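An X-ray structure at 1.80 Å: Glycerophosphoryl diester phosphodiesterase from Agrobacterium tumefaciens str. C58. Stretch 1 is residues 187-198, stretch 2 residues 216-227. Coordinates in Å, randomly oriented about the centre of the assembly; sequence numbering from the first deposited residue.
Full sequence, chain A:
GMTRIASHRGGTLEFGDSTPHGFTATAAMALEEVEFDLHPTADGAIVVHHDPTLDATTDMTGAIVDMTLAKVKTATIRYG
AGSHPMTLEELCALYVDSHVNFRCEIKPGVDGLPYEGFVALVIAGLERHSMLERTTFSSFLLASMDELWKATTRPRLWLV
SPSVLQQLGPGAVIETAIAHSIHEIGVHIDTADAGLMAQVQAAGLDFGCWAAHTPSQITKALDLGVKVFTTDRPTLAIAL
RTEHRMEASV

Stretch 1 187-198: VHIDTADAGLMA
Stretch 2 216-227: SQITKALDLGVK

Helices often pack against irregular segments by seating knobs from each side in hollows of the other, and this phosphodiesterase offers a compact example. Stretch 1 leaves a strand at His 188, tightens into a 3-10 turn over 189-191, passes through Ala 192 and Asp 193, and enters a helix at Ala 194. Asp 193 caps that helix, its OD1 accepting from Leu 196 N at 2.9 Å. Stretch 2 is already helical at Ser 216 and stays so through Leu 224, then turns at Gly 225, whose phi of 78° favours glycine. The stretches run in the same sense: CA of Ile 189 lies 6.5 Å from CA of Gln 217, CA of Ala 194 lies 6.6 Å from CA of Leu 224, and CA of Met 197 lies 7.9 Å from CA of Val 226.

Lys 220, t at all four chi angles, reaches along the turn. Its NZ donates to Ile 189 O and to Ala 192 O, both at 2.9 Å, so one ammonium serves two carbonyls, while a water bridges Lys 220 NZ (3.0 Å) to Asp 190 OD1 (2.6 Å). Asp 190 OD1 also accepts from Gln 217 NE2 at 2.9 Å, nearly linear at 175°; Gln 217 is m at chi1 and t at chi2.

Mostly apolar side chains interlock around these bonds. Ile 189 (t, p), its CB pointing toward the helix, fits the hollow lined by Gln 217, Lys 220 and Ala 221, with CD1 4.0 Å from Ala 221 CB. Leu 224 (m, t) fills the bend at Ala 192, Asp 193 and Ala 194: CD1 approaches Ala 192 CB at 4.1 Å, CD2 approaches Ala 194 N at 3.7 Å. Selenomethionine Met 197, extended through three t angles, lies over the helix end, its SE 3.2 Å from Leu 224 O and 4.1 Å from Val 226 CG1. Together the stretches bury 518 Å².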

ATOM      1  N   VAL A 187       9.238   0.550  -6.607  1.00 17.64           N
ATOM      2  CA  VAL A 187       9.887  -0.717  -6.922  1.00 17.92           C
ATOM      3  C   VAL A 187      10.218  -1.487  -5.638  1.00 19.13           C
ATOM      4  O   VAL A 187      10.426  -0.882  -4.545  1.00 17.47           O
ATOM      5  CB  VAL A 187      11.200  -0.509  -7.800  1.00 18.97           C
ATOM      6  CG1 VAL A 187      10.904   0.380  -9.037  1.00 14.52           C
ATOM      7  CG2 VAL A 187      12.368   0.098  -6.992  1.00 15.87           C
ATOM      8  N   HIS A 188      10.312  -2.828  -5.755  1.00 16.20           N
ATOM      9  CA  HIS A 188      10.804  -3.670  -4.657  1.00 17.20           C
ATOM     10  C   HIS A 188      12.181  -3.154  -4.236  1.00 16.09           C
ATOM     11  O   HIS A 188      13.033  -2.909  -5.078  1.00 17.84           O
ATOM     12  CB  HIS A 188      10.939  -5.110  -5.121  1.00 16.71           C
ATOM     13  CG  HIS A 188      11.113  -6.113  -4.018  1.00 17.40           C
ATOM     14  ND1 HIS A 188      12.213  -6.143  -3.179  1.00 20.51           N
ATOM     15  CD2 HIS A 188      10.316  -7.126  -3.622  1.00 20.80           C
ATOM     16  CE1 HIS A 188      12.069  -7.125  -2.304  1.00 21.00           C
ATOM     17  NE2 HIS A 188      10.931  -7.741  -2.554  1.00 22.15           N
ATOM     18  N   ILE A 189      12.404  -3.018  -2.931  1.00 17.53           N
ATOM     19  CA  ILE A 189      13.670  -2.488  -2.412  1.00 17.34           C
ATOM     20  C   ILE A 189      14.880  -3.242  -2.952  1.00 18.09           C
ATOM     21  O   ILE A 189      15.921  -2.654  -3.213  1.00 20.36           O
ATOM     22  CB  ILE A 189      13.662  -2.501  -0.824  1.00 16.85           C
ATOM     23  CG1 ILE A 189      14.887  -1.785  -0.232  1.00 22.11           C
ATOM     24  CG2 ILE A 189      13.517  -3.914  -0.273  1.00 16.55           C
ATOM     25  CD1 ILE A 189      15.112  -0.410  -0.754  1.00 16.57           C
ATOM     26  N   ASP A 190      14.755  -4.555  -3.118  1.00 17.47           N
ATOM     27  CA  ASP A 190      15.883  -5.366  -3.609  1.00 18.99           C
ATOM     28  C   ASP A 190      16.233  -5.093  -5.074  1.00 21.99           C
ATOM     29  O   ASP A 190      17.291  -5.513  -5.503  1.00 23.32           O
ATOM     30  CB  ASP A 190      15.650  -6.873  -3.395  1.00 18.41           C
ATOM     31  CG  ASP A 190      15.624  -7.287  -1.918  1.00 22.06           C
ATOM     32  OD1 ASP A 190      16.126  -6.535  -1.047  1.00 24.06           O
ATOM     33  OD2 ASP A 190      15.092  -8.386  -1.669  1.00 25.65           O
ATOM     34  N   THR A 191      15.351  -4.415  -5.825  1.00 19.25           N
ATOM     35  CA  THR A 191      15.623  -3.985  -7.187  1.00 19.85           C
ATOM     36  C   THR A 191      16.064  -2.516  -7.326  1.00 19.68           C
ATOM     37  O   THR A 191      16.387  -2.044  -8.413  1.00 20.01           O
ATOM     38  CB  THR A 191      14.426  -4.267  -8.116  1.00 17.28           C
ATOM     39  OG1 THR A 191      13.333  -3.381  -7.813  1.00 20.36           O
ATOM     40  CG2 THR A 191      13.994  -5.742  -8.006  1.00 20.20           C
ATOM     41  N   ALA A 192      16.109  -1.788  -6.223  1.00 21.16           N
ATOM     42  CA  ALA A 192      16.486  -0.404  -6.223  1.00 18.54           C
ATOM     43  C   ALA A 192      17.988  -0.282  -6.084  1.00 21.12           C
ATOM     44  O   ALA A 192      18.624  -1.110  -5.431  1.00 22.80           O
ATOM     45  CB  ALA A 192      15.805   0.333  -5.029  1.00 18.55           C
ATOM     46  N   ASP A 193      18.510   0.792  -6.648  1.00 22.16           N
ATOM     47  CA  ASP A 193      19.880   1.209  -6.495  1.00 23.19           C
ATOM     48  C   ASP A 193      20.004   2.646  -6.975  1.00 24.24           C
ATOM     49  O   ASP A 193      19.044   3.204  -7.554  1.00 20.35           O
ATOM     50  CB  ASP A 193      20.818   0.245  -7.216  1.00 25.96           C
ATOM     51  CG  ASP A 193      20.509   0.099  -8.686  1.00 27.12           C
ATOM     52  OD1 ASP A 193      20.318   1.114  -9.370  1.00 21.88           O
ATOM     53  OD2 ASP A 193      20.478  -1.052  -9.177  1.00 34.60           O
ATOM     54  N   ALA A 194      21.164   3.252  -6.725  1.00 24.18           N
ATOM     55  CA  ALA A 194      21.412   4.657  -7.085  1.00 23.31           C
ATOM     56  C   ALA A 194      21.167   4.966  -8.556  1.00 23.03           C
ATOM     57  O   ALA A 194      20.619   6.013  -8.884  1.00 24.07           O
ATOM     58  CB  ALA A 194      22.874   5.063  -6.708  1.00 23.92           C
ATOM     59  N   GLY A 195      21.625   4.078  -9.443  1.00 22.44           N
ATOM     60  CA  GLY A 195      21.462   4.303 -10.880  1.00 23.82           C
ATOM     61  C   GLY A 195      19.994   4.312 -11.290  1.00 19.02           C
ATOM     62  O   GLY A 195      19.598   5.118 -12.114  1.00 17.45           O
ATOM     63  N   LEU A 196      19.228   3.355 -10.793  1.00 21.41           N
ATOM     64  CA  LEU A 196      17.783   3.317 -11.095  1.00 19.47           C
ATOM     65  C   LEU A 196      17.082   4.563 -10.592  1.00 19.32           C
ATOM     66  O   LEU A 196      16.322   5.195 -11.316  1.00 20.39           O
ATOM     67  CB  LEU A 196      17.117   2.095 -10.486  1.00 18.74           C
ATOM     68  CG  LEU A 196      15.614   1.972 -10.807  1.00 16.99           C
ATOM     69  CD1 LEU A 196      15.417   1.901 -12.304  1.00 22.45           C
ATOM     70  CD2 LEU A 196      14.959   0.784 -10.067  1.00 19.95           C
HETATM   71  N   MSE A 197      17.341   4.925  -9.355  1.00 18.70           N
HETATM   72  CA  MSE A 197      16.719   6.116  -8.804  1.00 19.01           C
HETATM   73  C   MSE A 197      17.055   7.369  -9.594  1.00 18.27           C
HETATM   74  O   MSE A 197      16.190   8.207  -9.828  1.00 15.24           O
HETATM   75  CB  MSE A 197      17.086   6.268  -7.312  1.00 20.54           C
HETATM   76  CG  MSE A 197      16.588   7.541  -6.700  1.00 20.14           C
HETATM   77 SE   MSE A 197      16.971   7.541  -4.793  0.75 21.27          SE
HETATM   78  CE  MSE A 197      16.636   9.382  -4.469  1.00 26.43           C
ATOM     79  N   ALA A 198      18.313   7.508  -9.996  1.00 18.15           N
ATOM     80  CA  ALA A 198      18.738   8.619 -10.811  1.00 19.55           C
ATOM     81  C   ALA A 198      18.020   8.652 -12.144  1.00 19.29           C
ATOM     82  O   ALA A 198      17.548   9.703 -12.565  1.00 19.27           O
ATOM     83  CB  ALA A 198      20.297   8.562 -11.035  1.00 21.25           C
ATOM     84  N   SER A 216      18.658  -4.149   6.931  1.00 25.61           N
ATOM     85  CA  SER A 216      19.503  -3.802   5.793  1.00 28.82           C
ATOM     86  C   SER A 216      18.668  -3.121   4.691  1.00 23.97           C
ATOM     87  O   SER A 216      19.123  -2.161   4.067  1.00 26.53           O
ATOM     88  CB  SER A 216      20.224  -5.036   5.231  1.00 31.29           C
ATOM     89  OG  SER A 216      19.332  -6.123   5.107  1.00 40.70           O
ATOM     90  N   GLN A 217      17.479  -3.646   4.453  1.00 23.59           N
ATOM     91  CA  GLN A 217      16.584  -3.084   3.421  1.00 22.48           C
ATOM     92  C   GLN A 217      16.087  -1.685   3.795  1.00 21.79           C
ATOM     93  O   GLN A 217      16.073  -0.787   2.983  1.00 22.17           O
ATOM     94  CB  GLN A 217      15.382  -3.993   3.239  1.00 23.10           C
ATOM     95  CG  GLN A 217      15.679  -5.215   2.432  1.00 22.61           C
ATOM     96  CD  GLN A 217      14.539  -6.170   2.424  1.00 20.87           C
ATOM     97  OE1 GLN A 217      13.792  -6.305   3.407  1.00 21.65           O
ATOM     98  NE2 GLN A 217      14.388  -6.874   1.292  1.00 20.44           N
ATOM     99  N   ILE A 218      15.653  -1.534   5.043  1.00 22.62           N
ATOM    100  CA  ILE A 218      15.259  -0.247   5.574  1.00 21.58           C
ATOM    101  C   ILE A 218      16.406   0.757   5.483  1.00 23.36           C
ATOM    102  O   ILE A 218      16.209   1.869   4.992  1.00 21.68           O
ATOM    103  CB  ILE A 218      14.743  -0.357   7.030  1.00 22.29           C
ATOM    104  CG1 ILE A 218      13.427  -1.161   7.099  1.00 20.47           C
ATOM    105  CG2 ILE A 218      14.591   1.060   7.649  1.00 22.48           C
ATOM    106  CD1 ILE A 218      13.037  -1.635   8.495  1.00 17.80           C
ATOM    107  N   THR A 219      17.606   0.353   5.909  1.00 23.30           N
ATOM    108  CA  THR A 219      18.769   1.253   5.868  1.00 24.35           C
ATOM    109  C   THR A 219      19.150   1.597   4.420  1.00 22.39           C
ATOM    110  O   THR A 219      19.542   2.719   4.113  1.00 25.37           O
ATOM    111  CB  THR A 219      19.972   0.615   6.627  1.00 24.03           C
ATOM    112  OG1 THR A 219      19.647   0.497   8.015  1.00 26.29           O
ATOM    113  CG2 THR A 219      21.216   1.459   6.424  1.00 27.35           C
ATOM    114  N   LYS A 220      18.979   0.643   3.498  1.00 23.94           N
ATOM    115  CA  LYS A 220      19.262   0.927   2.099  1.00 22.12           C
ATOM    116  C   LYS A 220      18.317   2.025   1.591  1.00 21.49           C
ATOM    117  O   LYS A 220      18.740   2.965   0.920  1.00 23.94           O
ATOM    118  CB  LYS A 220      19.115  -0.334   1.266  1.00 22.24           C
ATOM    119  CG  LYS A 220      19.183  -0.141  -0.216  1.00 24.36           C
ATOM    120  CD  LYS A 220      18.980  -1.492  -0.891  1.00 28.13           C
ATOM    121  CE  LYS A 220      18.975  -1.353  -2.381  1.00 23.44           C
ATOM    122  NZ  LYS A 220      18.813  -2.701  -3.021  1.00 21.25           N
ATOM    123  N   ALA A 221      17.037   1.886   1.904  1.00 21.58           N
ATOM    124  CA  ALA A 221      16.003   2.872   1.532  1.00 19.53           C
ATOM    125  C   ALA A 221      16.345   4.278   2.077  1.00 20.04           C
ATOM    126  O   ALA A 221      16.287   5.294   1.354  1.00 20.37           O
ATOM    127  CB  ALA A 221      14.598   2.373   2.051  1.00 17.70           C
ATOM    128  N   LEU A 222      16.730   4.332   3.358  1.00 20.16           N
ATOM    129  CA  LEU A 222      17.134   5.591   3.995  1.00 21.73           C
ATOM    130  C   LEU A 222      18.406   6.170   3.388  1.00 17.96           C
ATOM    131  O   LEU A 222      18.450   7.357   3.108  1.00 23.10           O
ATOM    132  CB  LEU A 222      17.250   5.427   5.516  1.00 20.13           C
ATOM    133  CG  LEU A 222      15.987   5.046   6.300  1.00 24.64           C
ATOM    134  CD1 LEU A 222      16.325   4.543   7.739  1.00 19.97           C
ATOM    135  CD2 LEU A 222      14.964   6.243   6.338  1.00 25.55           C
ATOM    136  N   ASP A 223      19.410   5.327   3.153  1.00 24.11           N
ATOM    137  CA  ASP A 223      20.664   5.717   2.493  1.00 23.32           C
ATOM    138  C   ASP A 223      20.431   6.211   1.094  1.00 24.20           C
ATOM    139  O   ASP A 223      21.049   7.163   0.679  1.00 25.32           O
ATOM    140  CB  ASP A 223      21.668   4.547   2.420  1.00 22.74           C
ATOM    141  CG  ASP A 223      22.339   4.251   3.761  1.00 31.16           C
ATOM    142  OD1 ASP A 223      22.197   5.072   4.697  1.00 28.90           O
ATOM    143  OD2 ASP A 223      22.986   3.187   3.852  1.00 30.12           O
ATOM    144  N   LEU A 224      19.559   5.545   0.341  1.00 23.99           N
ATOM    145  CA  LEU A 224      19.233   6.024  -1.014  1.00 23.79           C
ATOM    146  C   LEU A 224      18.465   7.351  -1.045  1.00 24.94           C
ATOM    147  O   LEU A 224      18.568   8.102  -2.028  1.00 27.26           O
ATOM    148  CB  LEU A 224      18.469   4.947  -1.793  1.00 22.20           C
ATOM    149  CG  LEU A 224      19.279   3.768  -2.299  1.00 25.51           C
ATOM    150  CD1 LEU A 224      18.353   2.782  -2.989  1.00 27.27           C
ATOM    151  CD2 LEU A 224      20.379   4.243  -3.250  1.00 24.73           C
ATOM    152  N   GLY A 225      17.725   7.645   0.025  1.00 24.80           N
ATOM    153  CA  GLY A 225      16.985   8.883   0.158  1.00 23.01           C
ATOM    154  C   GLY A 225      15.706   8.822  -0.647  1.00 19.93           C
ATOM    155  O   GLY A 225      15.285   9.817  -1.215  1.00 19.86           O
ATOM    156  N   VAL A 226      15.096   7.637  -0.710  1.00 17.60           N
ATOM    157  CA  VAL A 226      13.897   7.422  -1.521  1.00 19.00           C
ATOM    158  C   VAL A 226      12.699   8.193  -0.932  1.00 19.77           C
ATOM    159  O   VAL A 226      12.701   8.561   0.244  1.00 20.45           O
ATOM    160  CB  VAL A 226      13.589   5.910  -1.692  1.00 18.32           C
ATOM    161  CG1 VAL A 226      14.817   5.139  -2.237  1.00 18.36           C
ATOM    162  CG2 VAL A 226      13.029   5.301  -0.419  1.00 17.84           C
ATOM    163  N   LYS A 227      11.674   8.443  -1.752  1.00 19.33           N
ATOM    164  CA  LYS A 227      10.546   9.233  -1.304  1.00 18.61           C
ATOM    165  C   LYS A 227       9.818   8.589  -0.150  1.00 20.14           C
ATOM    166  O   LYS A 227       9.427   9.263   0.813  1.00 18.82           O
ATOM    167  CB  LYS A 227       9.557   9.475  -2.470  1.00 19.34           C
ATOM    168  CG  LYS A 227       8.382  10.325  -2.082  1.00 16.98           C
ATOM    169  CD  LYS A 227       7.432  10.585  -3.282  1.00 21.47           C
ATOM    170  CE  LYS A 227       6.193  11.382  -2.848  1.00 24.53           C
ATOM    171  NZ  LYS A 227       5.414  11.748  -4.051  1.00 19.25           N
TER
HETATM  172  O   HOH W   1      17.997  -4.721  -1.007  1.00 31.68           O